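Local coordinates for protein bifunctional endomannanase/endoglucanase (Caldanaerobius polysaccharolyticus, PDB 3W0K) that probably hydrolyses beta-1,4-linked mannans and glucans such as cellulose, as a bifunctional endomannanase/endoglucanase of glycoside hydrolase family 5, at residues P87-I91 and N92-I96. Residues are numbered along the deposited sequence; the frame is centred on the assembly and turned at random.
Sequences PGYCI and NRNDI
The side chains of Tyr89 and Asn94 cross at about a right angle, and the ring and amide planes are 75° apart. Asn94 OD1 approaches the ring obliquely, 3.5 Å from Tyr89 CD1. Ile91 N lies over one face of the ring, offset toward the rim, and Trp102 packs edge-to-face with it. The guanidinium of Arg93 has Ile96 CD1 over the centre of one face and Asp95 at its edge. This side-on salt bridge lies nearly in the guanidinium plane: Arg93 NE meets Asp95 OD1 at 2.8 Å and Arg93 NH2 meets Asp95 OD2 at 2.9 Å. The residues form a turn in the loop between strand 78-83 of the (beta/alpha)8 barrel and helix 105-121. The loop leaves the C-terminal end of the strand, the side on which family 5 enzymes carry their active site. Asn92 ND2 makes a weak hydrogen bond to a bound Tris molecule, probably from the crystallisation liquor but consistent with a pocket there. The phenol end of Tyr89 is held by the backbone O of Glu137. A water links Asn94 N to Ile91 O. Asn94 ND2 donates to another water at 2.9 Å, and that water also sits 2.8 Å from Gly88 O. Asn94 CG is anti to the backbone N (chi1 -164°), which turns the amide toward Cys90 N and the Tyr89 ring. Asn94 OD1 accepts a hydrogen bond from Cys90 N at 3.2 Å, with the donor about 49° out of the carbonyl plane.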
ATOM      1  N   PRO A  87      -3.693  15.751  -2.183  1.00  8.80           N
ATOM      2  CA  PRO A  87      -4.476  16.980  -2.019  1.00  8.79           C
ATOM      3  C   PRO A  87      -5.940  16.639  -1.745  1.00  8.70           C
ATOM      4  O   PRO A  87      -6.616  16.024  -2.579  1.00  9.26           O
ATOM      5  CB  PRO A  87      -4.316  17.657  -3.376  1.00  8.41           C
ATOM      6  CG  PRO A  87      -2.910  17.314  -3.735  1.00  9.23           C
ATOM      7  CD  PRO A  87      -2.809  15.846  -3.362  1.00  9.88           C
ATOM      8  N   GLY A  88      -6.400  16.984  -0.548  1.00  8.29           N
ATOM      9  CA  GLY A  88      -7.778  16.721  -0.176  1.00  8.55           C
ATOM     10  C   GLY A  88      -8.107  15.349   0.384  1.00  9.04           C
ATOM     11  O   GLY A  88      -9.286  15.036   0.551  1.00  8.00           O
ATOM     12  N   TYR A  89      -7.103  14.517   0.658  1.00  9.11           N
ATOM     13  CA  TYR A  89      -7.389  13.196   1.220  1.00  8.65           C
ATOM     14  C   TYR A  89      -6.251  12.373   1.796  1.00  8.77           C
ATOM     15  O   TYR A  89      -5.174  12.274   1.223  1.00  8.79           O
ATOM     16  CB  TYR A  89      -8.104  12.289   0.202  1.00  9.51           C
ATOM     17  CG  TYR A  89      -8.494  10.937   0.786  1.00  9.53           C
ATOM     18  CD1 TYR A  89      -9.502  10.847   1.744  1.00  8.61           C
ATOM     19  CD2 TYR A  89      -7.827   9.764   0.423  1.00  7.70           C
ATOM     20  CE1 TYR A  89      -9.838   9.629   2.329  1.00  8.71           C
ATOM     21  CE2 TYR A  89      -8.156   8.535   1.007  1.00  8.35           C
ATOM     22  CZ  TYR A  89      -9.164   8.479   1.957  1.00  9.08           C
ATOM     23  OH  TYR A  89      -9.524   7.280   2.535  1.00 10.01           O
ATOM     24  N   CYS A  90      -6.551  11.744   2.928  1.00  9.15           N
ATOM     25  CA  CYS A  90      -5.665  10.789   3.587  1.00  8.44           C
ATOM     26  C   CYS A  90      -6.607   9.961   4.443  1.00  8.30           C
ATOM     27  O   CYS A  90      -7.493  10.510   5.101  1.00  8.60           O
ATOM     28  CB  CYS A  90      -4.587  11.433   4.461  1.00  8.53           C
ATOM     29  SG  CYS A  90      -3.428  10.175   5.137  1.00  9.11           S
ATOM     30  N   ILE A  91      -6.458   8.641   4.400  1.00  8.98           N
ATOM     31  CA  ILE A  91      -7.331   7.782   5.191  1.00 10.79           C
ATOM     32  C   ILE A  91      -7.122   8.040   6.684  1.00 10.69           C
ATOM     33  O   ILE A  91      -8.037   7.858   7.489  1.00 12.62           O
ATOM     34  CB  ILE A  91      -7.147   6.294   4.830  1.00 11.45           C
ATOM     35  CG1 ILE A  91      -8.253   5.460   5.489  1.00 12.23           C
ATOM     36  CG2 ILE A  91      -5.761   5.813   5.233  1.00 13.91           C
ATOM     37  CD1 ILE A  91      -8.470   4.109   4.847  1.00 15.28           C
ATOM     38  N   ASN A  92      -5.926   8.508   7.036  1.00 10.85           N
ATOM     39  CA  ASN A  92      -5.599   8.839   8.418  1.00 11.60           C
ATOM     40  C   ASN A  92      -5.682  10.351   8.570  1.00 11.12           C
ATOM     41  O   ASN A  92      -5.095  11.090   7.775  1.00 10.88           O
ATOM     42  CB  ASN A  92      -4.180   8.383   8.761  1.00 13.45           C
ATOM     43  CG  ASN A  92      -3.983   6.896   8.569  1.00 16.70           C
ATOM     44  OD1 ASN A  92      -4.729   6.084   9.114  1.00 18.66           O
ATOM     45  ND2 ASN A  92      -2.971   6.534   7.795  1.00 19.31           N
ATOM     46  N   ARG A  93      -6.414  10.804   9.583  1.00 10.32           N
ATOM     47  CA  ARG A  93      -6.571  12.231   9.849  1.00 10.30           C
ATOM     48  C   ARG A  93      -6.942  13.044   8.609  1.00  9.65           C
ATOM     49  O   ARG A  93      -6.253  13.997   8.238  1.00  9.17           O
ATOM     50  CB  ARG A  93      -5.303  12.800  10.498  1.00 11.55           C
ATOM     51  CG  ARG A  93      -4.977  12.202  11.864  1.00 14.83           C
ATOM     52  CD  ARG A  93      -6.145  12.351  12.833  1.00 17.44           C
ATOM     53  NE  ARG A  93      -6.561  13.744  13.004  1.00 19.19           N
ATOM     54  CZ  ARG A  93      -6.004  14.596  13.860  1.00 21.65           C
ATOM     55  NH1 ARG A  93      -4.999  14.206  14.635  1.00 23.31           N
ATOM     56  NH2 ARG A  93      -6.455  15.839  13.942  1.00 23.23           N
ATOM     57  N   ASN A  94      -8.038  12.656   7.966  1.00  8.79           N
ATOM     58  CA  ASN A  94      -8.510  13.360   6.779  1.00  8.69           C
ATOM     59  C   ASN A  94      -8.987  14.766   7.167  1.00  9.50           C
ATOM     60  O   ASN A  94      -9.031  15.668   6.326  1.00 10.14           O
ATOM     61  CB  ASN A  94      -9.650  12.568   6.128  1.00  8.76           C
ATOM     62  CG  ASN A  94      -9.944  13.016   4.714  1.00  8.39           C
ATOM     63  OD1 ASN A  94      -9.052  13.459   3.989  1.00  9.14           O
ATOM     64  ND2 ASN A  94     -11.200  12.887   4.307  1.00  8.10           N
ATOM     65  N   ASP A  95      -9.294  14.954   8.452  1.00  9.69           N
ATOM     66  CA  ASP A  95      -9.765  16.239   8.975  1.00 10.41           C
ATOM     67  C   ASP A  95      -8.708  17.342   8.899  1.00 10.73           C
ATOM     68  O   ASP A  95      -9.032  18.526   9.003  1.00 10.79           O
ATOM     69  CB  ASP A  95     -10.245  16.084  10.424  1.00 11.57           C
ATOM     70  CG  ASP A  95      -9.133  15.653  11.365  1.00 15.12           C
ATOM     71  OD1 ASP A  95      -8.530  14.588  11.127  1.00 15.20           O
ATOM     72  OD2 ASP A  95      -8.865  16.377  12.345  1.00 18.49           O
ATOM     73  N   ILE A  96      -7.445  16.941   8.759  1.00 10.49           N
ATOM     74  CA  ILE A  96      -6.314  17.863   8.653  1.00 12.88           C
ATOM     75  C   ILE A  96      -6.311  18.552   7.282  1.00 12.00           C
ATOM     76  O   ILE A  96      -5.738  19.631   7.121  1.00 12.75           O
ATOM     77  CB  ILE A  96      -4.968  17.104   8.886  1.00 15.91           C
ATOM     78  CG1 ILE A  96      -4.833  16.738  10.366  1.00 20.61           C
ATOM     79  CG2 ILE A  96      -3.770  17.921   8.414  1.00 20.56           C
ATOM     80  CD1 ILE A  96      -3.564  15.971  10.693  1.00 23.39           C
TER
HETATM   81  O   HOH W   1     -11.496  13.498   1.465  1.00 10.56           O
HETATM   82  O   HOH W   2      -9.428  10.193   8.563  1.00 20.13           O